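PDB 1V4V: UDP-N-Acetylglucosamine 2-Epimerase from Thermus thermophilus, which probably interconverts UDP-N-acetylglucosamine and UDP-N-acetylmannosamine by inverting the configuration at C2 of the sugar. Local coordinates for residues D180-A185 / L263-M268; Y200-M205 / L276-D281; A270-S275 / A290-P295. All coordinates share one frame; numbering follows the deposited sequence. Where two conformers were deposited one is given.

Interaction 1 (D180-A185 / L263-M268)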
ATOM      1  N   ASP A 180     -14.062 -16.562 -16.738  1.00 29.68           N
ATOM      2  CA  ASP A 180     -15.507 -16.451 -16.531  1.00 30.35           C
ATOM      3  C   ASP A 180     -16.089 -15.440 -17.521  1.00 29.74           C
ATOM      4  O   ASP A 180     -17.158 -15.654 -18.092  1.00 30.44           O
ATOM      5  CB  ASP A 180     -15.826 -15.931 -15.121  1.00 31.68           C
ATOM      6  CG  ASP A 180     -15.232 -16.780 -14.020  1.00 33.21           C
ATOM      7  OD1 ASP A 180     -14.044 -17.147 -14.109  1.00 32.91           O
ATOM      8  OD2 ASP A 180     -15.959 -17.068 -13.046  1.00 36.58           O
ATOM      9  N   ALA A 181     -15.378 -14.328 -17.697  1.00 28.40           N
ATOM     10  CA  ALA A 181     -15.821 -13.253 -18.578  1.00 28.29           C
ATOM     11  C   ALA A 181     -16.031 -13.679 -20.027  1.00 28.92           C
ATOM     12  O   ALA A 181     -17.016 -13.287 -20.656  1.00 29.66           O
ATOM     13  CB  ALA A 181     -14.838 -12.092 -18.516  1.00 27.75           C
ATOM     14  N   VAL A 182     -15.101 -14.462 -20.564  1.00 26.87           N
ATOM     15  CA  VAL A 182     -15.228 -14.924 -21.941  1.00 27.76           C
ATOM     16  C   VAL A 182     -16.454 -15.822 -22.070  1.00 27.72           C
ATOM     17  O   VAL A 182     -17.248 -15.663 -22.994  1.00 29.58           O
ATOM     18  CB  VAL A 182     -13.976 -15.710 -22.395  1.00 27.97           C
ATOM     19  CG1 VAL A 182     -14.125 -16.123 -23.858  1.00 30.10           C
ATOM     20  CG2 VAL A 182     -12.736 -14.847 -22.225  1.00 26.94           C
ATOM     21  N   LEU A 183     -16.605 -16.761 -21.140  1.00 29.03           N
ATOM     22  CA  LEU A 183     -17.740 -17.679 -21.143  1.00 31.57           C
ATOM     23  C   LEU A 183     -19.054 -16.906 -21.093  1.00 33.09           C
ATOM     24  O   LEU A 183     -20.017 -17.249 -21.784  1.00 31.11           O
ATOM     25  CB  LEU A 183     -17.659 -18.630 -19.948  1.00 32.34           C
ATOM     26  CG  LEU A 183     -16.528 -19.660 -19.969  1.00 34.67           C
ATOM     27  CD1 LEU A 183     -16.451 -20.376 -18.626  1.00 34.79           C
ATOM     28  CD2 LEU A 183     -16.775 -20.659 -21.093  1.00 36.45           C
ATOM     29  N   LEU A 184     -19.087 -15.861 -20.273  1.00 31.91           N
ATOM     30  CA  LEU A 184     -20.279 -15.027 -20.138  1.00 32.16           C
ATOM     31  C   LEU A 184     -20.535 -14.247 -21.428  1.00 31.08           C
ATOM     32  O   LEU A 184     -21.666 -14.185 -21.916  1.00 32.60           O
ATOM     33  CB  LEU A 184     -20.104 -14.055 -18.966  1.00 34.27           C
ATOM     34  CG  LEU A 184     -21.223 -13.048 -18.689  1.00 38.09           C
ATOM     35  CD1 LEU A 184     -22.546 -13.774 -18.503  1.00 36.06           C
ATOM     36  CD2 LEU A 184     -20.875 -12.240 -17.444  1.00 39.62           C
ATOM     37  N   ALA A 185     -19.480 -13.655 -21.979  1.00 29.79           N
ATOM     38  CA  ALA A 185     -19.600 -12.880 -23.205  1.00 30.41           C
ATOM     39  C   ALA A 185     -20.099 -13.762 -24.347  1.00 30.96           C
ATOM     40  O   ALA A 185     -20.904 -13.325 -25.172  1.00 28.92           O
ATOM     41  CB  ALA A 185     -18.257 -12.261 -23.570  1.00 30.51           C
ATOM     42  N   LEU A 263     -14.936  -7.676 -34.831  1.00 36.68           N
ATOM     43  CA  LEU A 263     -16.142  -7.919 -34.048  1.00 36.63           C
ATOM     44  C   LEU A 263     -16.039  -7.386 -32.623  1.00 37.86           C
ATOM     45  O   LEU A 263     -14.948  -7.128 -32.121  1.00 37.73           O
ATOM     46  CB  LEU A 263     -16.433  -9.425 -33.996  1.00 35.88           C
ATOM     47  CG  LEU A 263     -16.607 -10.176 -35.320  1.00 34.89           C
ATOM     48  CD1 LEU A 263     -16.687 -11.670 -35.046  1.00 34.52           C
ATOM     49  CD2 LEU A 263     -17.849  -9.695 -36.038  1.00 35.19           C
ATOM     50  N   GLU A 264     -17.189  -7.228 -31.976  1.00 39.63           N
ATOM     51  CA  GLU A 264     -17.226  -6.750 -30.601  1.00 40.53           C
ATOM     52  C   GLU A 264     -16.899  -7.936 -29.701  1.00 39.24           C
ATOM     53  O   GLU A 264     -17.028  -9.089 -30.116  1.00 39.30           O
ATOM     54  CB  GLU A 264     -18.613  -6.197 -30.259  1.00 44.21           C
ATOM     55  CG  GLU A 264     -19.074  -5.086 -31.188  1.00 49.98           C
ATOM     56  CD  GLU A 264     -20.336  -4.399 -30.702  1.00 54.01           C
ATOM     57  OE1 GLU A 264     -20.299  -3.785 -29.611  1.00 57.02           O
ATOM     58  OE2 GLU A 264     -21.364  -4.467 -31.410  1.00 56.21           O
ATOM     59  N   TYR A 265     -16.478  -7.653 -28.474  1.00 37.36           N
ATOM     60  CA  TYR A 265     -16.116  -8.700 -27.523  1.00 36.43           C
ATOM     61  C   TYR A 265     -17.094  -9.878 -27.516  1.00 35.62           C
ATOM     62  O   TYR A 265     -16.697 -11.026 -27.715  1.00 35.55           O
ATOM     63  CB  TYR A 265     -16.014  -8.114 -26.113  1.00 36.94           C
ATOM     64  CG  TYR A 265     -15.379  -9.049 -25.107  1.00 38.17           C
ATOM     65  CD1 TYR A 265     -14.089  -9.539 -25.303  1.00 38.87           C
ATOM     66  CD2 TYR A 265     -16.062  -9.436 -23.953  1.00 38.46           C
ATOM     67  CE1 TYR A 265     -13.489 -10.392 -24.377  1.00 38.77           C
ATOM     68  CE2 TYR A 265     -15.473 -10.289 -23.015  1.00 38.09           C
ATOM     69  CZ  TYR A 265     -14.186 -10.762 -23.235  1.00 39.32           C
ATOM     70  OH  TYR A 265     -13.595 -11.603 -22.318  1.00 39.63           O
ATOM     71  N   GLY A 266     -18.371  -9.587 -27.297  1.00 33.23           N
ATOM     72  CA  GLY A 266     -19.369 -10.640 -27.250  1.00 31.12           C
ATOM     73  C   GLY A 266     -19.593 -11.413 -28.538  1.00 29.28           C
ATOM     74  O   GLY A 266     -19.706 -12.639 -28.518  1.00 28.31           O
ATOM     75  N   SER A 267     -19.667 -10.707 -29.660  1.00 28.78           N
ATOM     76  CA  SER A 267     -19.898 -11.366 -30.936  1.00 29.38           C
ATOM     77  C   SER A 267     -18.734 -12.288 -31.299  1.00 29.82           C
ATOM     78  O   SER A 267     -18.937 -13.359 -31.878  1.00 29.92           O
ATOM     79  CB  SER A 267     -20.112 -10.333 -32.039  1.00 30.00           C
ATOM     80  OG  SER A 267     -20.476 -10.970 -33.251  1.00 34.28           O
HETATM   81  N   MSE A 268     -17.519 -11.869 -30.962  1.00 27.87           N
HETATM   82  CA  MSE A 268     -16.340 -12.682 -31.249  1.00 29.01           C
HETATM   83  C   MSE A 268     -16.326 -13.918 -30.357  1.00 27.36           C
HETATM   84  O   MSE A 268     -16.005 -15.011 -30.815  1.00 27.39           O
HETATM   85  CB  MSE A 268     -15.058 -11.873 -31.033  1.00 30.75           C
HETATM   86  CG  MSE A 268     -13.772 -12.691 -31.173  1.00 33.74           C
HETATM   87 SE   MSE A 268     -13.551 -13.530 -32.909  1.00 37.08          SE
HETATM   88  CE  MSE A 268     -12.210 -12.357 -33.645  1.00 39.59           C
TER
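Tyr265, the first residue of helix 265-273, reaches over to helix 177-188 and meets three of its residues: Ala181, Val182 and Ala185. Glu264 just before it holds the N-cap position, so the ring springs from the very start of the helix. Its CG is anti to the backbone N (chi1 -168°), and the ring runs on from there to the neighbouring helix. Ala185 CB comes obliquely to the ring, 3.5 Å from Tyr265 CE2 and almost as close to CD2. Farther out, the hydroxyl comes to Val182, with Tyr265 OH 3.4 Å from Val182 CG2; the two side chains cross at about a right angle. Ala181 adds a looser touch, its CB 4.0 Å from Tyr265 OH. An alanine in place of Tyr265 would probably open a gap beside Val182 CG2 and Ala185 CB, and the two helices would be likely to lose most of their mutual contact here.

Gly266 comes next and gives the nearest pair of CA atoms, Gly266 CA and Ala185 CA, 4.6 Å apart. The carbonyls also draw near, Ala185 O and Gly266 O being 3.6 Å apart; both are acceptors, so this is a contact and not a bond.

Ser267 turns away from helix 177-188 and gives its OG to a hydrogen bond with Arg190 O, in the chain just after that helix. Thr19 of helix 15-29 and Glu288 of helix 283-291 also touch Tyr265, and a glycerol lies about 3 Å from the side chain of Val182, which may mark a pocket.

Between the two segments, then, adhesion is van der Waals contact alone, without a directional bond. It depends on the shape of one long aromatic side chain fitted against small residues, alanines and a valine, on the opposing helix.

Interaction 2 (Y200-M205 / L276-D281)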
ATOM      1  N   TYR A 200     -17.815 -24.168 -38.250  1.00 20.16           N
ATOM      2  CA  TYR A 200     -16.936 -23.034 -38.497  1.00 19.33           C
ATOM      3  C   TYR A 200     -15.537 -23.192 -37.931  1.00 17.69           C
ATOM      4  O   TYR A 200     -15.308 -23.960 -36.998  1.00 19.32           O
ATOM      5  CB  TYR A 200     -17.505 -21.760 -37.872  1.00 20.19           C
ATOM      6  CG  TYR A 200     -18.958 -21.490 -38.181  1.00 21.98           C
ATOM      7  CD1 TYR A 200     -19.944 -21.709 -37.217  1.00 24.17           C
ATOM      8  CD2 TYR A 200     -19.345 -20.996 -39.423  1.00 23.64           C
ATOM      9  CE1 TYR A 200     -21.284 -21.436 -37.485  1.00 27.56           C
ATOM     10  CE2 TYR A 200     -20.685 -20.723 -39.705  1.00 25.22           C
ATOM     11  CZ  TYR A 200     -21.645 -20.943 -38.730  1.00 27.84           C
ATOM     12  OH  TYR A 200     -22.966 -20.662 -38.997  1.00 31.46           O
ATOM     13  N   VAL A 201     -14.617 -22.445 -38.531  1.00 17.89           N
ATOM     14  CA  VAL A 201     -13.236 -22.354 -38.079  1.00 17.43           C
ATOM     15  C   VAL A 201     -13.038 -20.844 -38.021  1.00 18.38           C
ATOM     16  O   VAL A 201     -13.244 -20.156 -39.021  1.00 19.80           O
ATOM     17  CB  VAL A 201     -12.221 -22.938 -39.090  1.00 17.78           C
ATOM     18  CG1 VAL A 201     -10.803 -22.585 -38.654  1.00 18.05           C
ATOM     19  CG2 VAL A 201     -12.372 -24.459 -39.164  1.00 19.38           C
ATOM     20  N   THR A 202     -12.678 -20.321 -36.854  1.00 18.84           N
ATOM     21  CA  THR A 202     -12.460 -18.884 -36.736  1.00 20.21           C
ATOM     22  C   THR A 202     -11.003 -18.592 -37.024  1.00 21.17           C
ATOM     23  O   THR A 202     -10.111 -19.293 -36.540  1.00 19.76           O
ATOM     24  CB  THR A 202     -12.817 -18.363 -35.328  1.00 20.53           C
ATOM     25  OG1 THR A 202     -14.219 -18.536 -35.090  1.00 23.25           O
ATOM     26  CG2 THR A 202     -12.474 -16.874 -35.205  1.00 20.06           C
ATOM     27  N   VAL A 203     -10.768 -17.573 -37.845  1.00 20.68           N
ATOM     28  CA  VAL A 203      -9.411 -17.182 -38.204  1.00 20.95           C
ATOM     29  C   VAL A 203      -9.135 -15.745 -37.799  1.00 24.54           C
ATOM     30  O   VAL A 203      -9.987 -14.865 -37.973  1.00 23.33           O
ATOM     31  CB  VAL A 203      -9.164 -17.313 -39.724  1.00 21.76           C
ATOM     32  CG1 VAL A 203      -7.783 -16.778 -40.072  1.00 23.00           C
ATOM     33  CG2 VAL A 203      -9.287 -18.768 -40.161  1.00 21.40           C
ATOM     34  N   THR A 204      -7.934 -15.526 -37.271  1.00 26.98           N
ATOM     35  CA  THR A 204      -7.492 -14.204 -36.836  1.00 32.94           C
ATOM     36  C   THR A 204      -5.974 -14.045 -37.042  1.00 35.75           C
ATOM     37  O   THR A 204      -5.172 -14.851 -36.554  1.00 35.38           O
ATOM     38  CB  THR A 204      -7.850 -13.966 -35.342  1.00 36.57           C
ATOM     39  OG1 THR A 204      -9.025 -13.153 -35.260  1.00 37.06           O
ATOM     40  CG2 THR A 204      -6.707 -13.304 -34.586  1.00 39.01           C
HETATM   41  N   MSE A 205      -5.577 -13.034 -37.811  1.00 37.08           N
HETATM   42  CA  MSE A 205      -4.147 -12.758 -38.050  1.00 38.58           C
HETATM   43  C   MSE A 205      -3.926 -11.258 -37.963  1.00 41.68           C
HETATM   44  O   MSE A 205      -4.491 -10.497 -38.758  1.00 42.65           O
HETATM   45  CB  MSE A 205      -3.781 -13.259 -39.459  0.50 37.07           C
HETATM   46  CG  MSE A 205      -3.715 -14.800 -39.611  0.50 35.71           C
HETATM   47 SE   MSE A 205      -2.715 -15.342 -41.168  0.50 33.87          SE
HETATM   48  CE  MSE A 205      -4.019 -14.874 -42.458  0.50 31.43           C
ATOM     49  N   LEU A 276     -15.083 -25.036 -34.424  1.00 17.49           N
ATOM     50  CA  LEU A 276     -14.404 -26.303 -34.161  1.00 19.62           C
ATOM     51  C   LEU A 276     -12.944 -26.042 -33.833  1.00 19.02           C
ATOM     52  O   LEU A 276     -12.274 -26.862 -33.205  1.00 18.84           O
ATOM     53  CB  LEU A 276     -14.424 -27.194 -35.413  1.00 25.65           C
ATOM     54  CG  LEU A 276     -15.724 -27.678 -36.057  1.00 28.02           C
ATOM     55  CD1 LEU A 276     -15.394 -28.448 -37.333  1.00 31.55           C
ATOM     56  CD2 LEU A 276     -16.487 -28.563 -35.094  1.00 31.53           C
ATOM     57  N   LEU A 277     -12.453 -24.894 -34.280  1.00 18.50           N
ATOM     58  CA  LEU A 277     -11.049 -24.557 -34.107  1.00 18.05           C
ATOM     59  C   LEU A 277     -10.817 -23.070 -34.305  1.00 17.65           C
ATOM     60  O   LEU A 277     -11.537 -22.422 -35.065  1.00 17.84           O
ATOM     61  CB  LEU A 277     -10.236 -25.324 -35.152  1.00 17.52           C
ATOM     62  CG  LEU A 277      -8.772 -24.977 -35.407  1.00 18.09           C
ATOM     63  CD1 LEU A 277      -7.937 -25.493 -34.245  1.00 15.97           C
ATOM     64  CD2 LEU A 277      -8.304 -25.604 -36.726  1.00 17.20           C
ATOM     65  N   LEU A 278      -9.809 -22.548 -33.611  1.00 17.45           N
ATOM     66  CA  LEU A 278      -9.408 -21.149 -33.731  1.00 17.54           C
ATOM     67  C   LEU A 278      -7.986 -21.120 -34.284  1.00 19.03           C
ATOM     68  O   LEU A 278      -7.096 -21.793 -33.756  1.00 19.84           O
ATOM     69  CB  LEU A 278      -9.409 -20.442 -32.370  1.00 19.47           C
ATOM     70  CG  LEU A 278      -8.720 -19.069 -32.414  1.00 20.54           C
ATOM     71  CD1 LEU A 278      -9.534 -18.119 -33.299  1.00 21.72           C
ATOM     72  CD2 LEU A 278      -8.566 -18.499 -31.004  1.00 21.27           C
ATOM     73  N   VAL A 279      -7.785 -20.362 -35.357  1.00 18.49           N
ATOM     74  CA  VAL A 279      -6.467 -20.199 -35.961  1.00 19.08           C
ATOM     75  C   VAL A 279      -6.094 -18.753 -35.653  1.00 20.43           C
ATOM     76  O   VAL A 279      -6.840 -17.834 -35.993  1.00 21.32           O
ATOM     77  CB  VAL A 279      -6.513 -20.394 -37.491  1.00 20.14           C
ATOM     78  CG1 VAL A 279      -5.128 -20.140 -38.096  1.00 22.10           C
ATOM     79  CG2 VAL A 279      -6.985 -21.808 -37.821  1.00 22.24           C
ATOM     80  N   THR A 280      -4.954 -18.534 -35.007  1.00 20.26           N
ATOM     81  CA  THR A 280      -4.577 -17.165 -34.671  1.00 21.79           C
ATOM     82  C   THR A 280      -3.079 -16.995 -34.455  1.00 25.09           C
ATOM     83  O   THR A 280      -2.327 -17.968 -34.457  1.00 24.38           O
ATOM     84  CB  THR A 280      -5.296 -16.715 -33.381  1.00 21.31           C
ATOM     85  OG1 THR A 280      -5.022 -15.333 -33.129  1.00 22.90           O
ATOM     86  CG2 THR A 280      -4.807 -17.542 -32.178  1.00 22.21           C
ATOM     87  N   ASP A 281      -2.651 -15.748 -34.285  1.00 26.69           N
ATOM     88  CA  ASP A 281      -1.250 -15.458 -34.003  1.00 29.78           C
ATOM     89  C   ASP A 281      -1.225 -14.498 -32.824  1.00 31.53           C
ATOM     90  O   ASP A 281      -0.202 -13.893 -32.510  1.00 34.20           O
ATOM     91  CB  ASP A 281      -0.540 -14.845 -35.220  1.00 30.09           C
ATOM     92  CG  ASP A 281      -1.093 -13.485 -35.616  1.00 30.14           C
ATOM     93  OD1 ASP A 281      -0.524 -12.880 -36.547  1.00 32.50           O
ATOM     94  OD2 ASP A 281      -2.083 -13.020 -35.014  1.00 29.04           O
TER
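The flat carboxylate of Asp281 lies against the backbone of Met205, whose CA stands over its plane, 3.7 Å from Asp281 OD2 and 3.9 Å from OD1. The carboxylate oxygens are held by other partners: OD2 takes His206 N, while OD1 takes Arg207 N and Asn210 ND2. At the far end the ring of Tyr200 leads away to strand 232-236, its OH bonded to Pro196 O.

Between these ends the strands run parallel. Tyr200 O accepts Leu276 N at 2.8 Å, nearly straight at 172°; after that Thr202 is bonded both ways, its N to Leu277 O at 3.0 Å and its O to Val279 N at 2.8 Å. Thr204 N then meets Val279 O at 2.9 Å. Leu277 N, buried where the chain turns its corner at Leu276, finds no partner.

On one face Val201 CG1 meets Val279 CG2 at 4.0 Å, and Val203 lies alongside Val279, with helix 214-227 over Val203. On the other, Thr202 CG2 touches Leu278 CD1 at 3.7 Å beneath helix 265-273.

Backbone hydrogen bonds thus set the register and mainly apolar groups pack the faces, with Asp281 held by polar partners at the end.

Interaction 3 (A270-S275 / A290-P295)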
ATOM      1  N   ALA A 270     -18.864 -15.432 -29.096  1.00 23.49           N
ATOM      2  CA  ALA A 270     -19.918 -16.321 -29.570  1.00 23.48           C
ATOM      3  C   ALA A 270     -19.438 -17.091 -30.801  1.00 21.82           C
ATOM      4  O   ALA A 270     -19.661 -18.295 -30.916  1.00 24.15           O
ATOM      5  CB  ALA A 270     -21.170 -15.514 -29.904  1.00 22.85           C
ATOM      6  N   LEU A 271     -18.772 -16.392 -31.714  1.00 22.53           N
ATOM      7  CA  LEU A 271     -18.255 -17.023 -32.925  1.00 22.08           C
ATOM      8  C   LEU A 271     -17.262 -18.125 -32.564  1.00 21.93           C
ATOM      9  O   LEU A 271     -17.336 -19.238 -33.080  1.00 20.69           O
ATOM     10  CB  LEU A 271     -17.564 -15.984 -33.805  1.00 22.34           C
ATOM     11  CG  LEU A 271     -16.870 -16.503 -35.068  1.00 22.57           C
ATOM     12  CD1 LEU A 271     -17.881 -17.194 -35.984  1.00 23.23           C
ATOM     13  CD2 LEU A 271     -16.215 -15.337 -35.781  1.00 20.83           C
HETATM   14  N   MSE A 272     -16.321 -17.811 -31.680  1.00 22.69           N
HETATM   15  CA  MSE A 272     -15.336 -18.804 -31.273  1.00 22.38           C
HETATM   16  C   MSE A 272     -16.002 -20.016 -30.636  1.00 22.38           C
HETATM   17  O   MSE A 272     -15.660 -21.158 -30.952  1.00 22.18           O
HETATM   18  CB  MSE A 272     -14.330 -18.197 -30.288  1.00 23.99           C
HETATM   19  CG  MSE A 272     -13.390 -17.174 -30.894  1.00 27.18           C
HETATM   20 SE   MSE A 272     -11.986 -16.697 -29.630  1.00 33.36          SE
HETATM   21  CE  MSE A 272     -13.015 -15.525 -28.502  1.00 35.93           C
ATOM     22  N   ARG A 273     -16.952 -19.774 -29.739  1.00 22.00           N
ATOM     23  CA  ARG A 273     -17.643 -20.864 -29.067  1.00 23.26           C
ATOM     24  C   ARG A 273     -18.340 -21.787 -30.069  1.00 23.44           C
ATOM     25  O   ARG A 273     -18.437 -22.995 -29.850  1.00 22.65           O
ATOM     26  CB  ARG A 273     -18.666 -20.312 -28.070  1.00 27.51           C
ATOM     27  CG  ARG A 273     -19.288 -21.382 -27.187  1.00 31.04           C
ATOM     28  CD  ARG A 273     -20.285 -20.793 -26.199  1.00 36.92           C
ATOM     29  NE  ARG A 273     -21.466 -20.263 -26.870  1.00 42.78           N
ATOM     30  CZ  ARG A 273     -22.546 -19.811 -26.240  1.00 45.15           C
ATOM     31  NH1 ARG A 273     -22.593 -19.821 -24.914  1.00 45.88           N
ATOM     32  NH2 ARG A 273     -23.580 -19.360 -26.936  1.00 45.70           N
ATOM     33  N   ALA A 274     -18.812 -21.219 -31.174  1.00 22.51           N
ATOM     34  CA  ALA A 274     -19.498 -22.009 -32.199  1.00 22.52           C
ATOM     35  C   ALA A 274     -18.535 -22.640 -33.204  1.00 22.88           C
ATOM     36  O   ALA A 274     -18.966 -23.302 -34.148  1.00 23.85           O
ATOM     37  CB  ALA A 274     -20.501 -21.128 -32.944  1.00 24.69           C
ATOM     38  N   SER A 275     -17.236 -22.446 -32.999  1.00 21.05           N
ATOM     39  CA  SER A 275     -16.238 -22.973 -33.925  1.00 20.07           C
ATOM     40  C   SER A 275     -15.566 -24.260 -33.456  1.00 20.51           C
ATOM     41  O   SER A 275     -15.481 -24.533 -32.258  1.00 20.29           O
ATOM     42  CB  SER A 275     -15.165 -21.914 -34.190  1.00 20.88           C
ATOM     43  OG  SER A 275     -15.737 -20.742 -34.753  1.00 22.80           O
ATOM     44  N   ALA A 290      -9.093 -20.853 -25.230  1.00 26.92           N
ATOM     45  CA  ALA A 290      -8.946 -21.804 -24.133  1.00 25.72           C
ATOM     46  C   ALA A 290     -10.044 -21.669 -23.078  1.00 27.23           C
ATOM     47  O   ALA A 290     -10.466 -22.659 -22.477  1.00 26.55           O
ATOM     48  CB  ALA A 290      -7.568 -21.643 -23.488  1.00 27.99           C
ATOM     49  N   ALA A 291     -10.516 -20.447 -22.850  1.00 28.16           N
ATOM     50  CA  ALA A 291     -11.571 -20.230 -21.861  1.00 26.26           C
ATOM     51  C   ALA A 291     -12.850 -20.928 -22.318  1.00 27.57           C
ATOM     52  O   ALA A 291     -13.605 -21.473 -21.512  1.00 27.21           O
ATOM     53  CB  ALA A 291     -11.824 -18.730 -21.685  1.00 26.66           C
ATOM     54  N   LEU A 292     -13.069 -20.928 -23.628  1.00 26.21           N
ATOM     55  CA  LEU A 292     -14.254 -21.540 -24.218  1.00 25.91           C
ATOM     56  C   LEU A 292     -14.063 -23.020 -24.539  1.00 26.24           C
ATOM     57  O   LEU A 292     -14.986 -23.682 -25.009  1.00 28.18           O
ATOM     58  CB  LEU A 292     -14.630 -20.778 -25.492  1.00 27.03           C
ATOM     59  CG  LEU A 292     -14.970 -19.295 -25.302  1.00 29.81           C
ATOM     60  CD1 LEU A 292     -14.931 -18.560 -26.637  1.00 30.39           C
ATOM     61  CD2 LEU A 292     -16.347 -19.184 -24.658  1.00 32.92           C
ATOM     62  N   GLY A 293     -12.870 -23.542 -24.284  1.00 25.29           N
ATOM     63  CA  GLY A 293     -12.613 -24.941 -24.573  1.00 23.93           C
ATOM     64  C   GLY A 293     -12.545 -25.182 -26.070  1.00 23.30           C
ATOM     65  O   GLY A 293     -12.905 -26.256 -26.563  1.00 25.64           O
ATOM     66  N   VAL A 294     -12.094 -24.172 -26.803  1.00 22.33           N
ATOM     67  CA  VAL A 294     -11.971 -24.280 -28.255  1.00 20.79           C
ATOM     68  C   VAL A 294     -10.508 -24.524 -28.615  1.00 20.02           C
ATOM     69  O   VAL A 294      -9.625 -23.779 -28.184  1.00 20.50           O
ATOM     70  CB  VAL A 294     -12.454 -22.987 -28.948  1.00 20.51           C
ATOM     71  CG1 VAL A 294     -12.263 -23.087 -30.456  1.00 21.04           C
ATOM     72  CG2 VAL A 294     -13.921 -22.749 -28.625  1.00 20.51           C
ATOM     73  N   PRO A 295     -10.230 -25.581 -29.400  1.00 18.62           N
ATOM     74  CA  PRO A 295      -8.853 -25.895 -29.801  1.00 18.17           C
ATOM     75  C   PRO A 295      -8.247 -24.701 -30.517  1.00 18.15           C
ATOM     76  O   PRO A 295      -8.933 -24.026 -31.286  1.00 18.08           O
ATOM     77  CB  PRO A 295      -9.026 -27.085 -30.750  1.00 20.22           C
ATOM     78  CG  PRO A 295     -10.295 -27.737 -30.268  1.00 18.27           C
ATOM     79  CD  PRO A 295     -11.180 -26.539 -29.991  1.00 17.28           C
TER
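Leu292 lays its CD1 against Met272, 3.7 Å from Met272 CB, the two side chains crossing at about a right angle. Leu292 CD1 also lies 3.9 Å from Arg273 N. Met272 bends at its last torsion (chi3 -77°), which brings its CE round to within 4.0 Å of Leu292 CD1, so the leucine methyl is met by both the root and the tip of the selenomethionine. Of the Arg273 side chain it is CB that comes near Leu292, and its end leads away. Val182 and Ala186 of helix 177-188 also touch Leu292.

Val294 packs against a carbonyl: its CG2 is 3.3 Å from Met272 O, and CG1 comes near Ser275 O. Met272 O itself is taken by Ser275 N at 2.9 Å as the helix runs out. Ser275 OG bonds back to Leu271 O at 2.8 Å, its donor above the carbonyl plane, and also pairs with Thr202 OG1 of strand 200-203.

Between the two touching side chains of the second segment, Gly293 turns the chain with positive phi (71°) in a Schellman motif that ends helix 283-291. The contact thus joins the C-terminal ends of two successive helices, each leading into a parallel strand, as expected of neighbouring beta-alpha-beta units in the Rossmann-like domain of a GT-B fold.

In the fold
Coming from the seven-stranded sheet, the chain enters helix 177-188, where interaction 1 opens; it closes on helix 265-273 after 77 intervening residues. Interaction 2 opens inside that loop, at strand 200-203, and closes beyond it at strand 275-280, so the two cross. Interaction 3 begins after interaction 1 has closed, making those two serial, yet it starts before interaction 2 closes and so crosses that one. Helix 265-273 serves both interactions 1 and 3. Val182 CG1 packs on Leu292 CG, joining those two; Pro295 O lies 2.9 Å from Leu278 N, a probable hydrogen bond tying interaction 3 to interaction 2. Together they bind the inter-domain helix to the six-stranded sheet.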